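Local coordinates for protein Exo-beta-1,3-galactanase (Bifidobacterium bifidum, PDB 5FLW) that probably trims galactose units from the ends of beta-1,3-galactan chains, as an exo-acting glycoside hydrolase of family 43, at residues A[8-13]-A[18-23]; A[64-69]-A[97-102]; A[72-77]-A[123-128]; A[279-284]-A[296-301]. All blocks are in the same frame, centred on the assembly; numbering follows the deposited sequence.

Contact 1 of 4, residues A[8-13]-A[18-23]; sequences FLPHDT and AQLHGI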
loop_
_atom_site.group_PDB
_atom_site.type_symbol
_atom_site.label_atom_id
_atom_site.label_comp_id
_atom_site.label_asym_id
_atom_site.label_seq_id
_atom_site.Cartn_x
_atom_site.Cartn_y
_atom_site.Cartn_z
ATOM N N PHE A 8 -5.303 -6.979 15.431
ATOM C CA PHE A 8 -6.610 -7.622 15.436
ATOM C C PHE A 8 -6.965 -8.065 14.025
ATOM O O PHE A 8 -6.390 -7.594 13.024
ATOM C CB PHE A 8 -7.725 -6.710 15.988
ATOM C CG PHE A 8 -7.768 -5.349 15.344
ATOM C CD1 PHE A 8 -8.464 -5.148 14.156
ATOM C CD2 PHE A 8 -7.089 -4.262 15.920
ATOM C CE1 PHE A 8 -8.508 -3.886 13.547
ATOM C CE2 PHE A 8 -7.124 -2.990 15.314
ATOM C CZ PHE A 8 -7.831 -2.803 14.133
ATOM N N LEU A 9 -7.934 -8.982 13.966
ATOM C CA LEU A 9 -8.492 -9.417 12.694
ATOM C C LEU A 9 -9.787 -8.638 12.454
ATOM O O LEU A 9 -10.770 -8.831 13.191
ATOM C CB LEU A 9 -8.760 -10.920 12.706
ATOM C CG LEU A 9 -9.299 -11.473 11.381
ATOM C CD1 LEU A 9 -8.283 -11.267 10.249
ATOM C CD2 LEU A 9 -9.744 -12.938 11.530
ATOM N N PRO A 10 -9.829 -7.735 11.473
ATOM C CA PRO A 10 -11.041 -6.930 11.261
ATOM C C PRO A 10 -12.157 -7.740 10.605
ATOM O O PRO A 10 -11.930 -8.723 9.899
ATOM C CB PRO A 10 -10.567 -5.808 10.323
ATOM C CG PRO A 10 -9.403 -6.422 9.557
ATOM C CD PRO A 10 -8.739 -7.383 10.530
ATOM N N HIS A 11 -13.387 -7.266 10.854
ATOM C CA HIS A 11 -14.623 -7.789 10.290
ATOM C C HIS A 11 -15.408 -6.639 9.670
ATOM O O HIS A 11 -15.246 -5.476 10.056
ATOM C CB HIS A 11 -15.498 -8.511 11.359
ATOM C CG HIS A 11 -14.827 -9.731 11.915
ATOM N ND1 HIS A 11 -13.831 -9.654 12.866
ATOM C CD2 HIS A 11 -14.935 -11.048 11.585
ATOM C CE1 HIS A 11 -13.375 -10.868 13.125
ATOM N NE2 HIS A 11 -14.031 -11.734 12.366
ATOM N N ASP A 12 -16.187 -6.967 8.644
ATOM C CA ASP A 12 -17.069 -5.969 8.063
ATOM C C ASP A 12 -18.456 -6.020 8.718
ATOM O O ASP A 12 -18.759 -6.893 9.543
ATOM C CB ASP A 12 -17.082 -6.081 6.534
ATOM C CG ASP A 12 -17.710 -7.380 6.004
ATOM O OD1 ASP A 12 -18.619 -7.946 6.644
ATOM O OD2 ASP A 12 -17.295 -7.798 4.885
ATOM N N THR A 13 -19.309 -5.069 8.340
ATOM C CA THR A 13 -20.633 -4.963 8.950
ATOM C C THR A 13 -21.592 -6.067 8.498
ATOM O O THR A 13 -22.718 -6.129 9.007
ATOM C CB THR A 13 -21.232 -3.583 8.690
ATOM O OG1 THR A 13 -21.319 -3.377 7.274
ATOM C CG2 THR A 13 -20.338 -2.486 9.310
ATOM N N ALA A 18 -12.952 -8.982 7.201
ATOM C CA ALA A 18 -12.625 -7.946 6.211
ATOM C C ALA A 18 -11.241 -8.252 5.632
ATOM O O ALA A 18 -10.257 -8.337 6.377
ATOM C CB ALA A 18 -12.642 -6.534 6.822
ATOM N N GLN A 19 -11.167 -8.427 4.308
ATOM C CA GLN A 19 -9.923 -8.775 3.614
ATOM C C GLN A 19 -9.048 -7.519 3.432
ATOM O O GLN A 19 -8.740 -7.058 2.322
ATOM C CB GLN A 19 -10.243 -9.488 2.299
ATOM C CG GLN A 19 -10.950 -10.876 2.428
ATOM C CD GLN A 19 -10.109 -11.929 3.152
ATOM O OE1 GLN A 19 -8.956 -12.161 2.820
ATOM N NE2 GLN A 19 -10.698 -12.560 4.175
ATOM N N LEU A 20 -8.644 -6.955 4.566
ATOM C CA LEU A 20 -7.852 -5.724 4.574
ATOM C C LEU A 20 -6.354 -6.069 4.537
ATOM O O LEU A 20 -5.586 -5.739 5.451
ATOM C CB LEU A 20 -8.214 -4.845 5.779
ATOM C CG LEU A 20 -9.637 -4.274 5.724
ATOM C CD1 LEU A 20 -10.093 -3.792 7.092
ATOM C CD2 LEU A 20 -9.802 -3.162 4.654
ATOM N N HIS A 21 -5.951 -6.739 3.445
ATOM C CA HIS A 21 -4.597 -7.258 3.277
ATOM C C HIS A 21 -3.915 -6.536 2.120
ATOM O O HIS A 21 -4.473 -6.452 1.013
ATOM C CB HIS A 21 -4.605 -8.747 2.954
ATOM C CG HIS A 21 -5.493 -9.558 3.839
ATOM N ND1 HIS A 21 -5.292 -9.656 5.205
ATOM C CD2 HIS A 21 -6.551 -10.354 3.544
ATOM C CE1 HIS A 21 -6.225 -10.442 5.715
ATOM N NE2 HIS A 21 -6.990 -10.898 4.726
ATOM N N GLY A 22 -2.709 -6.028 2.379
ATOM C CA GLY A 22 -1.963 -5.284 1.374
ATOM C C GLY A 22 -2.707 -4.079 0.835
ATOM O O GLY A 22 -2.597 -3.781 -0.353
ATOM N N ILE A 23 -3.435 -3.340 1.703
ATOM C CA ILE A 23 -4.459 -2.413 1.203
ATOM C C ILE A 23 -3.871 -1.140 0.595
ATOM O O ILE A 23 -2.789 -0.647 0.974
ATOM C CB ILE A 23 -5.542 -2.048 2.247
ATOM C CG1 ILE A 23 -4.970 -1.179 3.375
ATOM C CG2 ILE A 23 -6.228 -3.279 2.741
ATOM C CD1 ILE A 23 -6.016 -0.728 4.386
#
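A18 enters the contact through its backbone, the N-H bonding to the carbonyl oxygen of P10. A18 N lies 2.9 Å from P10 O and the N-H points at it at 160°, but the donor stands above the carbonyl plane, 43° out of it. The methyl group of A18 faces the same segment, 8-13, with CB 4.1 Å from P10 CB and 4.0 Å from D12 N. D12 directs its carboxylate oxygen OD1 to the backbone N-H groups of S14 and D16, which ties up the loop joining the two segments. Q19, next in line, is the centre of an inverse gamma turn, closed by a weak bond from L20 N to A18 O, and its side chain leaves the contact for the backbone of K39. F8, at the start of segment 8-13, is paired through its backbone with I278 of the last blade of the five-bladed beta-propeller, whereas 18-23 runs into strand 24-28 of the first blade, and the contact therefore lies where the ring of blades closes. L20 returns to P10. Its CG sits anti to the carbonyl carbon (chi1 -67°), and CD1 is brought against the proline ring, 3.7 Å from P10 CG and 3.8 Å from P10 CB, the two side chains crossing obliquely. L20 is in turn the centre of a second inverse gamma turn, with a weak bond from H21 N to Q19 O. H21 donates from NE2 to G274 O.

Contact 2 of 4, residues A[64-69]-A[97-102]; sequences IVLDVQ and MYIHAE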
loop_
_atom_site.group_PDB
_atom_site.type_symbol
_atom_site.label_atom_id
_atom_site.label_comp_id
_atom_site.label_asym_id
_atom_site.label_seq_id
_atom_site.Cartn_x
_atom_site.Cartn_y
_atom_site.Cartn_z
ATOM N N ILE A 64 -16.435 -7.480 -4.287
ATOM C CA ILE A 64 -15.274 -7.597 -5.166
ATOM C C ILE A 64 -15.442 -6.585 -6.300
ATOM O O ILE A 64 -16.393 -6.680 -7.086
ATOM C CB ILE A 64 -15.126 -9.039 -5.700
ATOM C CG1 ILE A 64 -14.809 -10.013 -4.533
ATOM C CG2 ILE A 64 -14.042 -9.130 -6.776
ATOM C CD1 ILE A 64 -14.826 -11.472 -4.877
ATOM N N VAL A 65 -14.509 -5.625 -6.384
ATOM C CA VAL A 65 -14.563 -4.545 -7.368
ATOM C C VAL A 65 -13.634 -4.774 -8.570
ATOM O O VAL A 65 -13.810 -4.109 -9.600
ATOM C CB VAL A 65 -14.355 -3.145 -6.720
ATOM C CG1 VAL A 65 -15.411 -2.908 -5.636
ATOM C CG2 VAL A 65 -12.957 -2.978 -6.116
ATOM N N LEU A 66 -12.663 -5.684 -8.463
ATOM C CA LEU A 66 -11.886 -6.166 -9.608
ATOM C C LEU A 66 -11.935 -7.690 -9.531
ATOM O O LEU A 66 -11.401 -8.288 -8.585
ATOM C CB LEU A 66 -10.446 -5.637 -9.609
ATOM C CG LEU A 66 -9.549 -6.189 -10.729
ATOM C CD1 LEU A 66 -10.108 -5.852 -12.093
ATOM C CD2 LEU A 66 -8.083 -5.727 -10.590
ATOM N N ASP A 67 -12.620 -8.307 -10.479
ATOM C CA ASP A 67 -12.848 -9.740 -10.434
ATOM C C ASP A 67 -11.613 -10.504 -10.899
ATOM O O ASP A 67 -10.742 -9.980 -11.607
ATOM C CB ASP A 67 -13.978 -10.123 -11.382
ATOM C CG ASP A 67 -15.343 -9.745 -10.850
ATOM O OD1 ASP A 67 -15.573 -9.913 -9.633
ATOM O OD2 ASP A 67 -16.190 -9.283 -11.654
ATOM N N VAL A 68 -11.569 -11.782 -10.502
ATOM C CA VAL A 68 -10.748 -12.743 -11.221
ATOM C C VAL A 68 -11.141 -12.698 -12.699
ATOM O O VAL A 68 -12.329 -12.636 -13.037
ATOM C CB VAL A 68 -10.978 -14.150 -10.646
ATOM C CG1 VAL A 68 -10.110 -15.157 -11.378
ATOM C CG2 VAL A 68 -10.708 -14.181 -9.160
ATOM N N GLN A 69 -10.142 -12.703 -13.582
ATOM C CA GLN A 69 -10.356 -12.595 -15.022
ATOM C C GLN A 69 -10.284 -13.985 -15.675
ATOM O O GLN A 69 -10.050 -14.999 -15.011
ATOM C CB GLN A 69 -9.366 -11.568 -15.610
ATOM C CG GLN A 69 -9.474 -10.152 -14.946
ATOM C CD GLN A 69 -10.824 -9.460 -15.230
ATOM O OE1 GLN A 69 -11.290 -9.450 -16.378
ATOM N NE2 GLN A 69 -11.462 -8.907 -14.192
ATOM N N MET A 97 -7.048 1.766 -10.968
ATOM C CA MET A 97 -6.486 0.796 -10.052
ATOM C C MET A 97 -5.191 0.213 -10.623
ATOM O O MET A 97 -5.095 -0.064 -11.831
ATOM C CB MET A 97 -7.485 -0.324 -9.770
ATOM C CG MET A 97 -6.975 -1.358 -8.783
ATOM S SD MET A 97 -8.219 -2.646 -8.379
ATOM C CE MET A 97 -9.385 -1.692 -7.403
ATOM N N TYR A 98 -4.191 0.060 -9.740
ATOM C CA TYR A 98 -2.897 -0.551 -10.037
ATOM C C TYR A 98 -2.753 -1.806 -9.184
ATOM O O TYR A 98 -3.225 -1.841 -8.045
ATOM C CB TYR A 98 -1.744 0.430 -9.733
ATOM C CG TYR A 98 -2.042 1.802 -10.289
ATOM C CD1 TYR A 98 -1.768 2.103 -11.629
ATOM C CD2 TYR A 98 -2.650 2.777 -9.496
ATOM C CE1 TYR A 98 -2.082 3.363 -12.166
ATOM C CE2 TYR A 98 -2.985 4.020 -10.013
ATOM C CZ TYR A 98 -2.695 4.317 -11.351
ATOM O OH TYR A 98 -3.012 5.547 -11.873
ATOM N N ILE A 99 -2.112 -2.841 -9.726
ATOM C CA ILE A 99 -1.967 -4.089 -8.981
ATOM C C ILE A 99 -0.640 -4.717 -9.367
ATOM O O ILE A 99 -0.168 -4.563 -10.494
ATOM C CB ILE A 99 -3.188 -5.036 -9.204
ATOM C CG1 ILE A 99 -3.211 -6.183 -8.181
ATOM C CG2 ILE A 99 -3.219 -5.573 -10.614
ATOM C CD1 ILE A 99 -4.527 -6.848 -8.133
ATOM N N HIS A 100 -0.017 -5.395 -8.417
ATOM C CA HIS A 100 1.163 -6.187 -8.746
ATOM C C HIS A 100 0.663 -7.481 -9.397
ATOM O O HIS A 100 0.095 -8.345 -8.711
ATOM C CB HIS A 100 2.013 -6.425 -7.491
ATOM C CG HIS A 100 3.099 -7.469 -7.654
ATOM N ND1 HIS A 100 3.726 -8.052 -6.564
ATOM C CD2 HIS A 100 3.676 -8.023 -8.758
ATOM C CE1 HIS A 100 4.624 -8.926 -6.992
ATOM N NE2 HIS A 100 4.616 -8.930 -8.316
ATOM N N ALA A 101 0.821 -7.590 -10.729
ATOM C CA ALA A 101 0.453 -8.802 -11.445
ATOM C C ALA A 101 1.662 -9.736 -11.450
ATOM O O ALA A 101 2.765 -9.334 -11.853
ATOM C CB ALA A 101 0.004 -8.482 -12.880
ATOM N N GLU A 102 1.451 -10.975 -11.008
ATOM C CA GLU A 102 2.556 -11.880 -10.739
ATOM C C GLU A 102 2.148 -13.288 -11.167
ATOM O O GLU A 102 0.967 -13.556 -11.389
ATOM C CB GLU A 102 2.947 -11.842 -9.243
ATOM C CG GLU A 102 4.309 -12.456 -8.935
ATOM C CD GLU A 102 5.379 -11.943 -9.877
ATOM O OE1 GLU A 102 5.957 -10.838 -9.634
ATOM O OE2 GLU A 102 5.622 -12.642 -10.870
#
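L66 and M97 mark the closest approach of the two backbones, with L66 CA 8.8 Å from M97 CA. No hydrogen bond joins the segments, which meet through side chains alone. The chain of 64-69 turns a corner at V65, whereas 97-102 is a regular strand. M97 meets two partners. Its chain is extended over the first two torsions, with CG anti to the backbone N (chi1 -178°), and then bends at chi3 (-71°), which puts the sulfur and the terminal methyl before different residues. The sulfur faces L66, with SD 3.8 Å from L66 CD2 and 3.9 Å from L66 CB. The side chains of M97 and V65 cross at about a right angle, and M97 CE is 4.0 Å from V65 CG2. The same L66 methyl that meets the sulfur, CD2, is also 4.5 Å from I99 CD1, a loose contact. Further along the strand, H100 NE2 donates to E102 OE1 over 2.7 Å, a bond tilted from the carboxylate plane, and E102 OE2 accepts from the backbone N-H groups of Y108 and A109. In the propeller, V65 and L66 end the outermost strand, 60-66, of the first blade, and 97-102 belongs to the second strand of the next. V48 of strand 48-53 packs on L66, M97 and I99, while Y35 of strand 31-37 touches V65 and M97, making this an apolar seam between adjacent blades.

Contact 3 of 4, residues A[72-77]-A[123-128]; sequences GSALAA and FAFQTT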
loop_
_atom_site.group_PDB
_atom_site.type_symbol
_atom_site.label_atom_id
_atom_site.label_comp_id
_atom_site.label_asym_id
_atom_site.label_seq_id
_atom_site.Cartn_x
_atom_site.Cartn_y
_atom_site.Cartn_z
ATOM N N GLY A 72 -5.925 -17.417 -19.277
ATOM C CA GLY A 72 -5.086 -16.841 -20.311
ATOM C C GLY A 72 -4.755 -15.370 -20.112
ATOM O O GLY A 72 -3.879 -14.846 -20.830
ATOM N N SER A 73 -5.424 -14.688 -19.174
ATOM C CA SER A 73 -5.100 -13.307 -18.825
ATOM C C SER A 73 -4.177 -13.268 -17.610
ATOM O O SER A 73 -4.013 -14.253 -16.874
ATOM C CB SER A 73 -6.363 -12.484 -18.522
ATOM O OG SER A 73 -6.936 -12.807 -17.263
ATOM N N ALA A 74 -3.597 -12.078 -17.384
ATOM C CA ALA A 74 -2.640 -11.910 -16.292
ATOM C C ALA A 74 -3.296 -11.889 -14.910
ATOM O O ALA A 74 -2.579 -11.898 -13.900
ATOM C CB ALA A 74 -1.802 -10.651 -16.510
ATOM N N LEU A 75 -4.627 -11.866 -14.835
ATOM C CA LEU A 75 -5.347 -11.933 -13.565
ATOM C C LEU A 75 -6.313 -13.116 -13.527
ATOM O O LEU A 75 -7.363 -13.051 -12.868
ATOM C CB LEU A 75 -6.060 -10.615 -13.254
ATOM C CG LEU A 75 -5.150 -9.419 -12.887
ATOM C CD1 LEU A 75 -5.939 -8.117 -12.750
ATOM C CD2 LEU A 75 -4.315 -9.708 -11.629
ATOM N N ALA A 76 -5.972 -14.201 -14.235
ATOM C CA ALA A 76 -6.716 -15.453 -14.157
ATOM C C ALA A 76 -6.533 -16.097 -12.772
ATOM O O ALA A 76 -5.685 -15.686 -11.963
ATOM C CB ALA A 76 -6.277 -16.414 -15.274
ATOM N N ALA A 77 -7.345 -17.135 -12.509
ATOM C CA ALA A 77 -7.387 -17.787 -11.200
ATOM C C ALA A 77 -6.062 -18.448 -10.834
ATOM O O ALA A 77 -5.831 -18.727 -9.659
ATOM C CB ALA A 77 -8.482 -18.862 -11.200
ATOM N N PHE A 123 -14.190 -2.329 -11.808
ATOM C CA PHE A 123 -12.982 -1.947 -12.532
ATOM C C PHE A 123 -12.807 -2.882 -13.729
ATOM O O PHE A 123 -13.002 -4.102 -13.627
ATOM C CB PHE A 123 -11.741 -1.952 -11.602
ATOM C CG PHE A 123 -11.721 -0.809 -10.582
ATOM C CD1 PHE A 123 -12.489 -0.866 -9.425
ATOM C CD2 PHE A 123 -10.970 0.334 -10.811
ATOM C CE1 PHE A 123 -12.493 0.198 -8.511
ATOM C CE2 PHE A 123 -10.963 1.395 -9.894
ATOM C CZ PHE A 123 -11.733 1.322 -8.745
ATOM N N ALA A 124 -12.480 -2.301 -14.882
ATOM C CA ALA A 124 -12.235 -3.056 -16.107
ATOM C C ALA A 124 -10.722 -3.186 -16.303
ATOM O O ALA A 124 -10.006 -2.171 -16.405
ATOM C CB ALA A 124 -12.868 -2.349 -17.297
ATOM N N PHE A 125 -10.239 -4.426 -16.341
ATOM C CA PHE A 125 -8.819 -4.703 -16.499
ATOM C C PHE A 125 -8.361 -4.376 -17.926
ATOM O O PHE A 125 -8.903 -4.920 -18.904
ATOM C CB PHE A 125 -8.594 -6.180 -16.203
ATOM C CG PHE A 125 -7.162 -6.628 -16.313
ATOM C CD1 PHE A 125 -6.110 -5.817 -15.886
ATOM C CD2 PHE A 125 -6.865 -7.908 -16.800
ATOM C CE1 PHE A 125 -4.773 -6.272 -15.970
ATOM C CE2 PHE A 125 -5.535 -8.362 -16.874
ATOM C CZ PHE A 125 -4.504 -7.550 -16.461
ATOM N N GLN A 126 -7.314 -3.544 -18.035
ATOM C CA GLN A 126 -6.811 -3.078 -19.330
ATOM C C GLN A 126 -5.434 -3.629 -19.698
ATOM O O GLN A 126 -5.337 -4.493 -20.573
ATOM C CB GLN A 126 -6.883 -1.550 -19.444
ATOM C CG GLN A 126 -8.320 -1.079 -19.339
ATOM C CD GLN A 126 -8.549 0.349 -19.787
ATOM O OE1 GLN A 126 -7.664 1.194 -19.720
ATOM N NE2 GLN A 126 -9.779 0.630 -20.205
ATOM N N THR A 127 -4.369 -3.176 -19.050
ATOM C CA THR A 127 -3.010 -3.470 -19.490
ATOM C C THR A 127 -2.198 -4.124 -18.367
ATOM O O THR A 127 -2.534 -4.038 -17.175
ATOM C CB THR A 127 -2.263 -2.151 -19.871
ATOM O OG1 THR A 127 -2.322 -1.233 -18.761
ATOM C CG2 THR A 127 -2.823 -1.500 -21.158
ATOM N N THR A 128 -1.084 -4.752 -18.754
ATOM C CA THR A 128 0.035 -4.922 -17.836
ATOM C C THR A 128 1.198 -4.132 -18.423
ATOM O O THR A 128 1.337 -4.040 -19.650
ATOM C CB THR A 128 0.436 -6.376 -17.530
ATOM O OG1 THR A 128 1.019 -6.959 -18.698
ATOM C CG2 THR A 128 -0.752 -7.190 -17.075
#
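The F125 ring takes L75 CD1 over the middle of one face, 3.8 Å from the centroid and only 7° off the ring normal, a CH-pi contact, while A74 CB lies at the edge, 4.1 Å from F125 CZ. The ring belongs to the outermost strand, 124-129, of the second propeller blade; the two aliphatic side chains sit at the central positions of a type I beta turn from S73 to A76 in the loop that leads into that blade. With CG anti to the backbone N (chi1 -180°), F125 projects from its strand over the turn. T128, three residues on, also faces this side: Q126 and T127 form a classic beta bulge opposite V113, which resets the alternation of the strand. Replacing F125 with an alanine would probably deprive the L75 methyl of the flat surface it rests on and open a gap between turn and strand. The turn is closed by a bond from A76 N to S73 O and supplemented by a weak one from L75 N to S73 OG, which also bonds to E70 O. The T128 hydroxyl is hydrogen-bonded to Y108 OH, and T128 CG2 lies 3.7 Å from A74 CB.

Contact 4 of 4, residues A[279-284]-A[296-301]; sequences VQMPIS and DTYEGT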
loop_
_atom_site.group_PDB
_atom_site.type_symbol
_atom_site.label_atom_id
_atom_site.label_comp_id
_atom_site.label_asym_id
_atom_site.label_seq_id
_atom_site.Cartn_x
_atom_site.Cartn_y
_atom_site.Cartn_z
ATOM N N VAL A 279 -2.058 -4.566 12.077
ATOM C CA VAL A 279 -1.657 -3.708 13.180
ATOM C C VAL A 279 -2.058 -2.286 12.787
ATOM O O VAL A 279 -1.561 -1.747 11.792
ATOM C CB VAL A 279 -0.146 -3.819 13.466
ATOM C CG1 VAL A 279 0.275 -2.764 14.487
ATOM C CG2 VAL A 279 0.222 -5.242 13.952
ATOM N N GLN A 280 -2.966 -1.687 13.560
ATOM C CA GLN A 280 -3.503 -0.367 13.266
ATOM C C GLN A 280 -3.187 0.535 14.454
ATOM O O GLN A 280 -3.583 0.233 15.593
ATOM C CB GLN A 280 -5.004 -0.455 13.050
ATOM C CG GLN A 280 -5.681 0.865 12.742
ATOM C CD GLN A 280 -7.157 0.668 12.383
ATOM O OE1 GLN A 280 -7.490 -0.009 11.399
ATOM N NE2 GLN A 280 -8.044 1.254 13.182
ATOM N N MET A 281 -2.456 1.624 14.198
ATOM C CA MET A 281 -1.908 2.435 15.278
ATOM C C MET A 281 -1.777 3.868 14.802
ATOM O O MET A 281 -1.525 4.096 13.612
ATOM C CB MET A 281 -0.510 1.934 15.684
ATOM C CG MET A 281 -0.435 0.512 16.246
ATOM S SD MET A 281 1.277 -0.045 16.428
ATOM C CE MET A 281 1.884 1.085 17.730
ATOM N N PRO A 282 -1.871 4.849 15.702
ATOM C CA PRO A 282 -1.441 6.205 15.339
ATOM C C PRO A 282 0.076 6.228 15.181
ATOM O O PRO A 282 0.804 5.475 15.839
ATOM C CB PRO A 282 -1.883 7.046 16.536
ATOM C CG PRO A 282 -1.794 6.095 17.691
ATOM C CD PRO A 282 -2.138 4.731 17.152
ATOM N N ILE A 283 0.552 7.036 14.238
ATOM C CA ILE A 283 1.983 7.229 14.043
ATOM C C ILE A 283 2.267 8.724 14.119
ATOM O O ILE A 283 1.531 9.532 13.542
ATOM C CB ILE A 283 2.491 6.566 12.741
ATOM C CG1 ILE A 283 4.027 6.623 12.653
ATOM C CG2 ILE A 283 1.853 7.188 11.517
ATOM C CD1 ILE A 283 4.638 5.804 11.533
ATOM N N SER A 284 3.281 9.095 14.892
ATOM C CA SER A 284 3.624 10.495 15.087
ATOM C C SER A 284 4.631 10.937 14.019
ATOM O O SER A 284 5.642 10.259 13.786
ATOM C CB SER A 284 4.161 10.701 16.503
ATOM O OG SER A 284 5.018 11.816 16.526
ATOM N N ASP A 296 -0.246 0.314 26.304
ATOM C CA ASP A 296 -0.864 -0.763 27.076
ATOM C C ASP A 296 -2.335 -0.945 26.777
ATOM O O ASP A 296 -2.881 -2.034 27.002
ATOM C CB ASP A 296 -0.828 -0.396 28.559
ATOM C CG ASP A 296 0.524 -0.558 29.152
ATOM O OD1 ASP A 296 1.354 -1.222 28.493
ATOM O OD2 ASP A 296 0.757 -0.018 30.261
ATOM N N THR A 297 -3.020 0.145 26.433
ATOM C CA THR A 297 -4.457 0.109 26.171
ATOM C C THR A 297 -4.810 -0.529 24.826
ATOM O O THR A 297 -5.987 -0.823 24.582
ATOM C CB THR A 297 -5.027 1.519 26.230
ATOM O OG1 THR A 297 -4.463 2.293 25.162
ATOM C CG2 THR A 297 -4.678 2.144 27.573
ATOM N N TYR A 298 -3.843 -0.717 23.936
ATOM C CA TYR A 298 -4.133 -1.307 22.637
ATOM C C TYR A 298 -4.515 -2.787 22.773
ATOM O O TYR A 298 -4.107 -3.479 23.711
ATOM C CB TYR A 298 -2.919 -1.156 21.729
ATOM C CG TYR A 298 -2.558 0.281 21.376
ATOM C CD1 TYR A 298 -3.331 1.343 21.813
ATOM C CD2 TYR A 298 -1.440 0.557 20.583
ATOM C CE1 TYR A 298 -3.015 2.648 21.496
ATOM C CE2 TYR A 298 -1.117 1.864 20.231
ATOM C CZ TYR A 298 -1.912 2.911 20.692
ATOM O OH TYR A 298 -1.592 4.215 20.360
ATOM N N GLU A 299 -5.288 -3.279 21.811
ATOM C CA GLU A 299 -5.673 -4.685 21.814
ATOM C C GLU A 299 -4.642 -5.558 21.096
ATOM O O GLU A 299 -3.793 -5.076 20.340
ATOM C CB GLU A 299 -7.076 -4.868 21.251
ATOM C CG GLU A 299 -7.188 -4.695 19.787
ATOM C CD GLU A 299 -8.642 -4.789 19.349
ATOM O OE1 GLU A 299 -9.106 -5.908 19.079
ATOM O OE2 GLU A 299 -9.326 -3.743 19.313
ATOM N N GLY A 300 -4.725 -6.858 21.341
ATOM C CA GLY A 300 -3.749 -7.782 20.778
ATOM C C GLY A 300 -2.397 -7.629 21.467
ATOM O O GLY A 300 -2.261 -6.942 22.478
ATOM N N THR A 301 -1.372 -8.248 20.874
ATOM C CA THR A 301 -0.042 -8.299 21.477
ATOM C C THR A 301 1.000 -7.755 20.511
ATOM O O THR A 301 0.818 -7.784 19.291
ATOM C CB THR A 301 0.338 -9.729 21.903
ATOM O OG1 THR A 301 0.133 -10.630 20.811
ATOM C CG2 THR A 301 -0.513 -10.173 23.083
#
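Strand 278-286 of the last propeller blade is flanked on its outer side by the C-terminal tail, and M281 and P282 of the strand meet Y298 of the tail here. The contact is small, burying 126 Å² over both segments, and no hydrogen bond crosses it. The backbones stay well apart, M281 CA lying 8.6 Å from Y298 CA, and the tyrosine ring spans the distance. Its CG stands anti to the carbonyl carbon (chi1 -65°), and the phenol end is aimed at the proline, which comes from the opposite direction. The hydroxyl oxygen touches two ring carbons evenly, with Y298 OH 3.3 Å from both P282 CG and P282 CD, and P282 CD is also 4.0 Å from Y298 CZ. M281 reaches a different part of the ring: its chain is extended about chi2 and then bends at chi3 (66°), bringing the methyl to the ring edge, in plane, where M281 CE is 4.0 Å from Y298 CE2. The two side chains cross at about a right angle. The tyrosine also meets W294 edge-to-face and the ring of F5, and F5 touches P282 as well. Putting a serine in place of Y298 would be likely to leave the M281 methyl and the P282 ring without their cover and the tail less firmly placed. Outside the two segments, R4 is the salt-bridge partner of E299. N-terminal residues pair by backbone with strand 278-286, G6 with Q280, so that both termini lie against the last blade of the five-bladed propeller.

In the fold
Contacts 1 and 2 are buried, while contacts 3 and 4 are partly buried and lie farther from the centre of the chain. Contacts 2 and 3 are neighbours, about 7 Å between centres, and both reach the second blade: V65 pairs with F123, Q69 with L75, and M97 packs on the F123 ring. Contacts 1 and 4 form the other pair, touching through F8 against Q280 and E299 where the chain ends meet the last blade. Chemistry divides the contacts differently from position. Only contact 1 has a hydrogen bond between its segments; contact 2 is aliphatic and sulfur packing, and the outlying contacts 3 and 4, about 37 Å apart between centres, each centre on one aromatic ring.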